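Local coordinates for protein beta-galactosidase (Geobacillus stearothermophilus, PDB 4OIF) that probably hydrolyses terminal non-reducing beta-D-galactose residues from beta-D-galactosides, as a zinc-containing member of glycosyl hydrolase family 42, at residues P251-F256 and L319-T324; Q348-A351 and S356-Y359; S234-E239 and K276-I281; W153-E158 and V241-L246. All coordinates share one frame; numbering follows the deposited sequence.

Contact 1 (P251-F256 and L319-T324)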
# COMPACT_ATOMS: atom_id res chain seq x y z
N PRO A 251 -15.26 -41.94 9.59
CA PRO A 251 -14.00 -41.27 9.24
C PRO A 251 -14.06 -39.76 9.53
O PRO A 251 -15.09 -39.12 9.40
CB PRO A 251 -13.86 -41.55 7.74
CG PRO A 251 -15.25 -41.78 7.26
CD PRO A 251 -15.98 -42.43 8.41
N ILE A 252 -12.92 -39.21 9.93
CA ILE A 252 -12.83 -37.81 10.30
C ILE A 252 -11.94 -37.06 9.32
O ILE A 252 -10.82 -37.52 9.02
CB ILE A 252 -12.25 -37.66 11.72
CG1 ILE A 252 -13.21 -38.24 12.76
CG2 ILE A 252 -11.91 -36.18 12.00
CD1 ILE A 252 -12.62 -38.39 14.18
N THR A 253 -12.42 -35.93 8.81
CA THR A 253 -11.54 -35.05 8.02
C THR A 253 -11.69 -33.61 8.44
O THR A 253 -12.59 -33.27 9.21
CB THR A 253 -11.81 -35.14 6.52
OG1 THR A 253 -10.75 -34.49 5.80
CG2 THR A 253 -13.13 -34.48 6.16
N THR A 254 -10.80 -32.76 7.95
CA THR A 254 -10.98 -31.31 8.02
C THR A 254 -10.56 -30.70 6.68
O THR A 254 -9.64 -31.21 6.03
CB THR A 254 -10.19 -30.70 9.22
OG1 THR A 254 -10.49 -29.30 9.33
CG2 THR A 254 -8.68 -30.89 9.06
N ASN A 255 -11.23 -29.63 6.24
CA ASN A 255 -10.94 -29.14 4.89
C ASN A 255 -9.72 -28.20 4.81
O ASN A 255 -9.60 -27.23 5.57
CB ASN A 255 -12.18 -28.47 4.26
CG ASN A 255 -12.94 -27.54 5.20
OD1 ASN A 255 -12.86 -27.64 6.44
ND2 ASN A 255 -13.71 -26.63 4.61
N PHE A 256 -8.81 -28.55 3.90
CA PHE A 256 -7.58 -27.81 3.64
C PHE A 256 -7.79 -26.72 2.59
O PHE A 256 -8.75 -26.75 1.82
CB PHE A 256 -6.47 -28.76 3.17
CG PHE A 256 -5.89 -29.64 4.25
CD1 PHE A 256 -6.31 -29.53 5.57
CD2 PHE A 256 -4.89 -30.57 3.94
CE1 PHE A 256 -5.75 -30.34 6.56
CE2 PHE A 256 -4.34 -31.39 4.92
CZ PHE A 256 -4.77 -31.27 6.23
N LEU A 319 -10.66 -36.17 -0.87
CA LEU A 319 -12.01 -35.71 -1.12
C LEU A 319 -12.02 -34.21 -1.39
O LEU A 319 -11.61 -33.41 -0.56
CB LEU A 319 -12.93 -36.08 0.07
CG LEU A 319 -13.15 -37.59 0.29
CD1 LEU A 319 -13.74 -37.89 1.66
CD2 LEU A 319 -14.02 -38.21 -0.81
N LEU A 320 -12.45 -33.84 -2.59
CA LEU A 320 -12.72 -32.44 -2.85
C LEU A 320 -13.91 -32.05 -1.98
O LEU A 320 -15.01 -32.56 -2.19
CB LEU A 320 -13.01 -32.19 -4.32
CG LEU A 320 -13.30 -30.73 -4.66
CD1 LEU A 320 -12.08 -29.89 -4.32
CD2 LEU A 320 -13.68 -30.57 -6.13
N MET A 321 -13.67 -31.20 -0.99
CA MET A 321 -14.73 -30.80 -0.07
C MET A 321 -15.48 -29.57 -0.59
O MET A 321 -16.70 -29.43 -0.43
CB MET A 321 -14.16 -30.52 1.33
CG MET A 321 -15.22 -30.24 2.40
SD MET A 321 -16.24 -31.67 2.81
CE MET A 321 -14.98 -32.82 3.33
N GLU A 322 -14.74 -28.67 -1.23
CA GLU A 322 -15.35 -27.48 -1.80
C GLU A 322 -14.77 -27.12 -3.16
O GLU A 322 -13.58 -27.28 -3.42
CB GLU A 322 -15.18 -26.29 -0.85
CG GLU A 322 -15.84 -26.44 0.52
CD GLU A 322 -15.41 -25.33 1.48
OE1 GLU A 322 -14.67 -24.44 1.02
OE2 GLU A 322 -15.82 -25.37 2.67
N CYS A 323 -15.66 -26.66 -4.04
CA CYS A 323 -15.31 -25.87 -5.22
C CYS A 323 -16.59 -25.12 -5.59
O CYS A 323 -17.65 -25.39 -5.02
CB CYS A 323 -14.80 -26.75 -6.37
SG CYS A 323 -16.01 -27.88 -7.11
N THR A 324 -16.50 -24.14 -6.49
CA THR A 324 -17.71 -23.43 -6.90
C THR A 324 -18.15 -23.95 -8.27
O THR A 324 -17.33 -24.19 -9.15
CB THR A 324 -17.51 -21.87 -6.94
OG1 THR A 324 -18.68 -21.22 -7.45
CG2 THR A 324 -16.32 -21.47 -7.77
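Asn255 and Met321 bring the two backbones to 6.5 Å between their CA atoms, on strands 252-259 and 319-322, which are not neighbours but flank strand 282-284, parallel to both, in the same sheet. This sheet is the wall of a TIM barrel, and on its inner face Thr253, Asn255, Met321 and Glu322 meet past the strand between them. An apolar part of two contacts is followed by a polar one. Thr253 and Met321 meet tip to tip, CG2 to CE at 3.8 Å; the methionine reaches back because its chain bends twice beyond CG, chi2 68° and chi3 58°. Thr253 OG1 is engaged elsewhere, with the carbonyl of Val280. Next comes the packing of Asn255 CB against Met321 CG at 4.0 Å. Nearer the mouth of the barrel the contact turns polar. The side chains of Asn255 and Glu322 cross at a slant, with amide and carboxylate planes turned 74° apart. Glu322 is the predicted nucleophile, and its position at the end of this strand, with the predicted proton donor Glu158 just beyond strand 150-154, is as in other clan GH-A glycosidases. Asn255 OD1 accepts from the backbone N of Glu158 and its ND2 donates to OD1 of Asn157, a predicted substrate-binding residue, while Tyr286 OH hydrogen-bonds OE1 of Glu322 and a glycerol, probably from the crystallisation liquor, takes OE2. Of the two carboxylate oxygens, OE2 of Glu322 is the one nearer ND2 of Asn255, at 3.1 Å.

Contact 2 (Q348-A351 and S356-Y359)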
# COMPACT_ATOMS: atom_id res chain seq x y z
N GLN A 348 -11.21 -33.26 -13.83
CA GLN A 348 -9.79 -33.15 -13.48
C GLN A 348 -9.58 -33.52 -12.02
O GLN A 348 -8.58 -34.17 -11.66
CB GLN A 348 -9.26 -31.74 -13.73
CG GLN A 348 -7.76 -31.66 -13.47
CD GLN A 348 -7.22 -30.25 -13.43
OE1 GLN A 348 -7.94 -29.29 -13.12
NE2 GLN A 348 -5.92 -30.11 -13.72
N MET A 349 -10.52 -33.10 -11.18
CA MET A 349 -10.44 -33.43 -9.77
C MET A 349 -10.48 -34.93 -9.56
O MET A 349 -9.66 -35.48 -8.81
CB MET A 349 -11.56 -32.75 -9.00
CG MET A 349 -11.27 -31.29 -8.71
SD MET A 349 -9.90 -31.10 -7.57
CE MET A 349 -9.63 -29.33 -7.68
N ILE A 350 -11.41 -35.61 -10.23
CA ILE A 350 -11.47 -37.07 -10.11
C ILE A 350 -10.19 -37.74 -10.66
O ILE A 350 -9.71 -38.74 -10.14
CB ILE A 350 -12.71 -37.65 -10.83
CG1 ILE A 350 -13.98 -36.99 -10.29
CG2 ILE A 350 -12.79 -39.19 -10.69
CD1 ILE A 350 -14.19 -37.20 -8.81
N ALA A 351 -9.63 -37.16 -11.71
CA ALA A 351 -8.50 -37.77 -12.39
C ALA A 351 -7.22 -37.77 -11.53
O ALA A 351 -6.38 -38.66 -11.66
CB ALA A 351 -8.25 -37.06 -13.71
N SER A 356 -14.71 -37.47 -4.66
CA SER A 356 -15.89 -36.62 -4.50
C SER A 356 -15.82 -35.36 -5.36
O SER A 356 -14.75 -34.89 -5.70
CB SER A 356 -16.07 -36.21 -3.03
OG SER A 356 -15.01 -35.37 -2.61
N ILE A 357 -17.00 -34.84 -5.70
CA ILE A 357 -17.18 -33.49 -6.18
C ILE A 357 -18.18 -32.78 -5.25
O ILE A 357 -19.40 -33.04 -5.27
CB ILE A 357 -17.65 -33.43 -7.65
CG1 ILE A 357 -16.64 -34.12 -8.58
CG2 ILE A 357 -17.86 -32.00 -8.07
CD1 ILE A 357 -15.28 -33.45 -8.65
N LEU A 358 -17.63 -31.92 -4.41
CA LEU A 358 -18.43 -31.21 -3.42
C LEU A 358 -18.23 -29.69 -3.58
O LEU A 358 -17.13 -29.20 -3.84
CB LEU A 358 -18.07 -31.67 -2.01
CG LEU A 358 -18.30 -33.17 -1.75
CD1 LEU A 358 -17.64 -33.66 -0.45
CD2 LEU A 358 -19.79 -33.49 -1.74
N TYR A 359 -19.34 -28.98 -3.42
CA TYR A 359 -19.42 -27.56 -3.65
C TYR A 359 -19.56 -26.76 -2.37
O TYR A 359 -20.05 -27.23 -1.34
CB TYR A 359 -20.62 -27.22 -4.55
CG TYR A 359 -20.76 -28.08 -5.78
CD1 TYR A 359 -19.76 -28.13 -6.74
CD2 TYR A 359 -21.93 -28.82 -5.99
CE1 TYR A 359 -19.90 -28.92 -7.87
CE2 TYR A 359 -22.08 -29.60 -7.12
CZ TYR A 359 -21.07 -29.65 -8.06
OH TYR A 359 -21.22 -30.43 -9.18
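Ile350 and Ile357 adopt the same bent shape, each with CG1 opposite its own carbonyl carbon (chi1 -56° and -60°) and the chain then turned at CG1, and this carries the two delta methyls to within 3.9 Å of each other, CD1 to CD1. The side chains approach at a slant, and CG1 of Ile357 also lies 3.9 Å from CD1 of Ile350. The delta methyl of Ile357 has a second support in CB of Met349, CD1 to CB at 3.8 Å; beyond that atom the methionine bends off towards Leu320 and towards Val303 and Asn307 of helix 296-312. Here helix 341-351 lies against the outside of the barrel strand 356-359 that follows it after a short turn, the second half of the beta-alpha-beta crossover that starts from strand 319-322. On the strand, Ser356 offers its backbone to the helix rather than its side chain: Ile350 CD1 rests 3.9 Å from Ser356 O. The CB of Ser356 is turned away from the helix, and its OG hydrogen-bonds the carbonyl of Leu320. Outside the barrel, Ile350 is covered by Met401 and by Phe642 of strand 638-645.

Contact 3 (S234-E239 and K276-I281)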
# COMPACT_ATOMS: atom_id res chain seq x y z
N SER A 234 -3.67 -29.86 18.34
CA SER A 234 -4.13 -30.16 19.70
C SER A 234 -5.61 -29.77 19.91
O SER A 234 -6.39 -30.54 20.50
CB SER A 234 -3.23 -29.45 20.72
OG SER A 234 -3.86 -29.33 21.99
N PHE A 235 -5.99 -28.59 19.40
CA PHE A 235 -7.39 -28.17 19.45
C PHE A 235 -8.28 -29.16 18.71
O PHE A 235 -9.37 -29.52 19.18
CB PHE A 235 -7.58 -26.78 18.86
CG PHE A 235 -8.98 -26.22 19.04
CD1 PHE A 235 -10.00 -26.55 18.16
CD2 PHE A 235 -9.26 -25.34 20.08
CE1 PHE A 235 -11.29 -26.03 18.32
CE2 PHE A 235 -10.54 -24.81 20.25
CZ PHE A 235 -11.56 -25.16 19.36
N PHE A 236 -7.81 -29.58 17.54
CA PHE A 236 -8.53 -30.56 16.74
C PHE A 236 -8.76 -31.89 17.49
O PHE A 236 -9.85 -32.46 17.46
CB PHE A 236 -7.77 -30.81 15.44
CG PHE A 236 -8.15 -32.07 14.73
CD1 PHE A 236 -9.20 -32.09 13.83
CD2 PHE A 236 -7.45 -33.25 14.96
CE1 PHE A 236 -9.56 -33.26 13.17
CE2 PHE A 236 -7.81 -34.43 14.31
CZ PHE A 236 -8.86 -34.43 13.41
N GLU A 237 -7.71 -32.39 18.12
CA GLU A 237 -7.75 -33.64 18.84
C GLU A 237 -8.75 -33.53 19.96
O GLU A 237 -9.59 -34.44 20.20
CB GLU A 237 -6.35 -33.99 19.38
CG GLU A 237 -5.38 -34.44 18.30
CD GLU A 237 -5.73 -35.82 17.74
OE1 GLU A 237 -6.46 -36.55 18.46
OE2 GLU A 237 -5.29 -36.18 16.61
N ASN A 238 -8.68 -32.38 20.63
CA ASN A 238 -9.65 -32.11 21.65
C ASN A 238 -11.07 -32.17 21.12
O ASN A 238 -11.95 -32.74 21.77
CB ASN A 238 -9.43 -30.75 22.29
CG ASN A 238 -10.36 -30.52 23.44
OD1 ASN A 238 -10.14 -31.04 24.52
ND2 ASN A 238 -11.43 -29.75 23.21
N GLU A 239 -11.29 -31.56 19.95
CA GLU A 239 -12.59 -31.62 19.29
C GLU A 239 -13.04 -33.06 19.08
O GLU A 239 -14.18 -33.40 19.35
CB GLU A 239 -12.57 -30.91 17.93
CG GLU A 239 -12.76 -29.40 17.97
CD GLU A 239 -13.61 -28.90 16.81
OE1 GLU A 239 -13.11 -28.09 16.00
OE2 GLU A 239 -14.77 -29.33 16.71
N LYS A 276 -1.38 -36.58 9.33
CA LYS A 276 -1.22 -37.74 10.21
C LYS A 276 -2.37 -37.87 11.21
O LYS A 276 -2.58 -38.94 11.76
CB LYS A 276 0.10 -37.66 10.97
CG LYS A 276 1.37 -37.55 10.13
CD LYS A 276 2.60 -37.60 11.02
CE LYS A 276 3.82 -37.03 10.33
NZ LYS A 276 3.95 -37.61 8.98
N HIS A 277 -3.10 -36.79 11.44
CA HIS A 277 -4.18 -36.81 12.42
C HIS A 277 -5.56 -37.03 11.80
O HIS A 277 -6.55 -37.15 12.52
CB HIS A 277 -4.18 -35.51 13.24
CG HIS A 277 -2.92 -35.30 14.02
ND1 HIS A 277 -2.83 -35.56 15.37
CD2 HIS A 277 -1.69 -34.89 13.63
CE1 HIS A 277 -1.60 -35.30 15.79
NE2 HIS A 277 -0.89 -34.89 14.75
N LEU A 278 -5.62 -37.08 10.48
CA LEU A 278 -6.90 -37.22 9.78
C LEU A 278 -7.07 -38.62 9.18
O LEU A 278 -6.08 -39.30 8.91
CB LEU A 278 -7.01 -36.17 8.68
CG LEU A 278 -6.85 -34.71 9.11
CD1 LEU A 278 -6.88 -33.81 7.88
CD2 LEU A 278 -7.93 -34.30 10.10
N ASP A 279 -8.31 -39.04 8.99
CA ASP A 279 -8.57 -40.32 8.33
C ASP A 279 -8.46 -40.13 6.83
O ASP A 279 -7.99 -41.01 6.12
CB ASP A 279 -9.96 -40.87 8.70
CG ASP A 279 -10.10 -41.19 10.17
OD1 ASP A 279 -9.07 -41.56 10.80
OD2 ASP A 279 -11.22 -41.06 10.71
N VAL A 280 -8.89 -38.97 6.36
CA VAL A 280 -8.92 -38.68 4.94
C VAL A 280 -8.66 -37.18 4.72
O VAL A 280 -9.07 -36.34 5.52
CB VAL A 280 -10.28 -39.14 4.30
CG1 VAL A 280 -11.45 -38.52 5.03
CG2 VAL A 280 -10.33 -38.85 2.80
N ILE A 281 -7.92 -36.88 3.65
CA ILE A 281 -7.59 -35.51 3.29
C ILE A 281 -8.68 -34.95 2.39
O ILE A 281 -9.17 -35.63 1.49
CB ILE A 281 -6.24 -35.40 2.55
CG1 ILE A 281 -5.11 -35.99 3.39
CG2 ILE A 281 -5.96 -33.94 2.19
CD1 ILE A 281 -5.05 -35.45 4.82
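Glu237 and His277 supply the polar part of this contact, between helix 218-246 of the TIM barrel and the loop that leads from helix 271-274 into strand 282-284. ND1 of the His277 imidazole donates to OE2 of Glu237 at 2.8 Å, nearly straight at 161°. The oxygen lies in the plane of the ring, at its edge, whereas the donor meets OE2 from the anti side and somewhat out of the carboxylate plane. The carboxylate and ring planes stand 61° apart. A bend at chi2 swings the carboxylate of Glu237 off the helix to reach the loop. A glutamate-to-alanine change here would probably leave ND1 of His277 without this acceptor and the imidazole freer to turn.

Apolar contacts lie on the buried side. CZ and CE1 of Phe236 rest on CD2 of Leu278 in an oblique approach, at 3.4 Å and 3.6 Å. The same ring touches the loop backbone, with CE2 of Phe236 3.5 Å from O of His277. Phe236 also packs on Ile252, and Leu278 on Thr254 and Phe256, all of strand 252-259.

With its ND1 proton committed to a carboxylate at the partly exposed margin, the imidazole of His277 is probably restrained in its rotation, and the nearby negative charge would be expected to favour its protonated form.

Contact 4 (W153-E158 and V241-L246)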
# COMPACT_ATOMS: atom_id res chain seq x y z
N TRP A 153 -17.19 -37.13 9.47
CA TRP A 153 -17.12 -35.92 10.26
C TRP A 153 -16.29 -34.87 9.52
O TRP A 153 -15.23 -35.18 8.97
CB TRP A 153 -16.53 -36.20 11.63
CG TRP A 153 -17.41 -37.00 12.54
CD1 TRP A 153 -17.28 -38.31 12.87
CD2 TRP A 153 -18.54 -36.52 13.26
NE1 TRP A 153 -18.27 -38.69 13.74
CE2 TRP A 153 -19.06 -37.60 14.00
CE3 TRP A 153 -19.18 -35.27 13.36
CZ2 TRP A 153 -20.18 -37.48 14.81
CZ3 TRP A 153 -20.28 -35.15 14.17
CH2 TRP A 153 -20.78 -36.25 14.89
N HIS A 154 -16.80 -33.64 9.52
CA HIS A 154 -16.14 -32.48 8.93
C HIS A 154 -15.75 -31.58 10.11
O HIS A 154 -16.52 -30.74 10.55
CB HIS A 154 -17.12 -31.81 7.94
CG HIS A 154 -16.64 -30.53 7.31
ND1 HIS A 154 -16.20 -29.44 8.05
CD2 HIS A 154 -16.63 -30.13 6.02
CE1 HIS A 154 -15.90 -28.45 7.23
NE2 HIS A 154 -16.16 -28.83 5.99
N VAL A 155 -14.56 -31.78 10.66
CA VAL A 155 -14.25 -31.14 11.93
C VAL A 155 -13.84 -29.69 11.75
O VAL A 155 -12.82 -29.38 11.11
CB VAL A 155 -13.16 -31.90 12.68
CG1 VAL A 155 -12.89 -31.25 14.03
CG2 VAL A 155 -13.61 -33.31 12.89
N SER A 156 -14.65 -28.81 12.34
CA SER A 156 -14.51 -27.36 12.21
C SER A 156 -14.61 -26.94 10.76
O SER A 156 -15.28 -27.59 9.95
CB SER A 156 -13.19 -26.87 12.80
OG SER A 156 -13.22 -25.47 12.99
N ASN A 157 -13.92 -25.84 10.42
CA ASN A 157 -13.86 -25.40 9.04
C ASN A 157 -12.65 -24.52 8.75
O ASN A 157 -12.43 -23.51 9.43
CB ASN A 157 -15.15 -24.65 8.68
CG ASN A 157 -15.27 -24.43 7.20
OD1 ASN A 157 -15.68 -25.34 6.46
ND2 ASN A 157 -14.90 -23.24 6.74
N GLU A 158 -11.88 -24.91 7.73
CA GLU A 158 -10.70 -24.17 7.26
C GLU A 158 -9.86 -23.59 8.40
O GLU A 158 -9.67 -22.37 8.48
CB GLU A 158 -11.13 -23.04 6.31
CG GLU A 158 -11.61 -23.55 4.95
CD GLU A 158 -11.72 -22.46 3.89
OE1 GLU A 158 -12.06 -21.30 4.22
OE2 GLU A 158 -11.45 -22.78 2.70
N VAL A 241 -12.18 -35.99 20.38
CA VAL A 241 -12.32 -37.02 21.43
C VAL A 241 -13.68 -37.79 21.43
O VAL A 241 -13.71 -39.03 21.34
CB VAL A 241 -12.07 -36.43 22.83
CG1 VAL A 241 -12.58 -37.39 23.91
CG2 VAL A 241 -10.59 -36.16 23.01
N PRO A 242 -14.82 -37.06 21.50
CA PRO A 242 -16.08 -37.81 21.55
C PRO A 242 -16.44 -38.46 20.22
O PRO A 242 -17.21 -39.42 20.17
CB PRO A 242 -17.11 -36.74 21.91
CG PRO A 242 -16.54 -35.48 21.33
CD PRO A 242 -15.04 -35.60 21.50
N LEU A 243 -15.90 -37.92 19.14
CA LEU A 243 -16.12 -38.52 17.84
C LEU A 243 -15.46 -39.89 17.80
O LEU A 243 -16.00 -40.84 17.24
CB LEU A 243 -15.60 -37.60 16.74
CG LEU A 243 -16.53 -36.51 16.21
CD1 LEU A 243 -17.27 -35.75 17.30
CD2 LEU A 243 -15.75 -35.56 15.33
N ARG A 244 -14.28 -40.01 18.40
CA ARG A 244 -13.62 -41.31 18.44
C ARG A 244 -14.32 -42.24 19.41
O ARG A 244 -14.49 -43.44 19.12
CB ARG A 244 -12.16 -41.18 18.84
CG ARG A 244 -11.29 -40.45 17.82
CD ARG A 244 -11.40 -41.07 16.44
NE ARG A 244 -10.22 -40.77 15.63
CZ ARG A 244 -10.15 -40.96 14.32
NH1 ARG A 244 -11.20 -41.43 13.64
NH2 ARG A 244 -9.03 -40.65 13.68
N GLU A 245 -14.72 -41.72 20.57
CA GLU A 245 -15.40 -42.57 21.54
C GLU A 245 -16.70 -43.15 20.98
O GLU A 245 -16.92 -44.35 21.01
CB GLU A 245 -15.72 -41.81 22.82
CG GLU A 245 -14.53 -41.56 23.72
CD GLU A 245 -14.91 -40.83 25.00
OE1 GLU A 245 -16.12 -40.80 25.34
OE2 GLU A 245 -13.99 -40.27 25.64
N LEU A 246 -17.54 -42.27 20.45
CA LEU A 246 -18.90 -42.65 20.12
C LEU A 246 -19.05 -43.14 18.69
O LEU A 246 -19.96 -43.91 18.39
CB LEU A 246 -19.84 -41.48 20.39
CG LEU A 246 -19.82 -41.01 21.85
CD1 LEU A 246 -20.77 -39.87 22.06
CD2 LEU A 246 -20.18 -42.15 22.77
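Leu243 sits over one face of the Trp153 indole. Its CG lies 3.5 Å from the centroid of the five-membered ring and only 10° off the ring normal, a CH-pi contact in which the branch point, not a methyl tip, occupies the centre. With CG opposite the carbonyl carbon (chi1 -87°), the leucine sets that branch point over the indole and fans out from it: CD2 lies 3.6 Å from CG of Trp153, while CB stays near the NE1 end. CD2 also meets CG2 of Val155 at 3.9 Å, the two side chains running antiparallel past one another. One leucine thereby touches both Trp153 and Val155, whose CB atoms project on the same side. The indole is also held at its edge, where NE1 hydrogen-bonds OG1 of Thr247, just beyond the helical segment. Replacing the tryptophan by an alanine is likely to strip Leu243 of the surface it lies on, open a gap between strand and helix, and deprive Thr247 OG1 of its indole partner. In the TIM barrel the pair joins the outer side of strand 150-154 to the last turns of helix 218-246; strand 252-259 runs alongside, bonded to the backbone of Trp153 and Val155, and helix 127-144 packs on the helix through Val241 and Pro242.

Overall arrangement
All four contacts belong to the catalytic TIM barrel, and together they sample its layers: contact 1 inside, contacts 2 and 4 between barrel strands and outer helices, contact 3 between a helix and a loop. Contact 4 closes along the chain before contact 1 opens, and contact 1 before contact 2, while contact 3 interleaves with both 1 and 4. Contacts 3 and 4 share helix 218-246, lie about 8 Å apart centre to centre, and are tied by the Arg244-Asp279 salt bridge. Contact 1 touches each of the others, whereas the centre of contact 2 is about 23 Å from those of 3 and 4. Contact 1, which holds the predicted nucleophile, therefore links contact 2 to the other two.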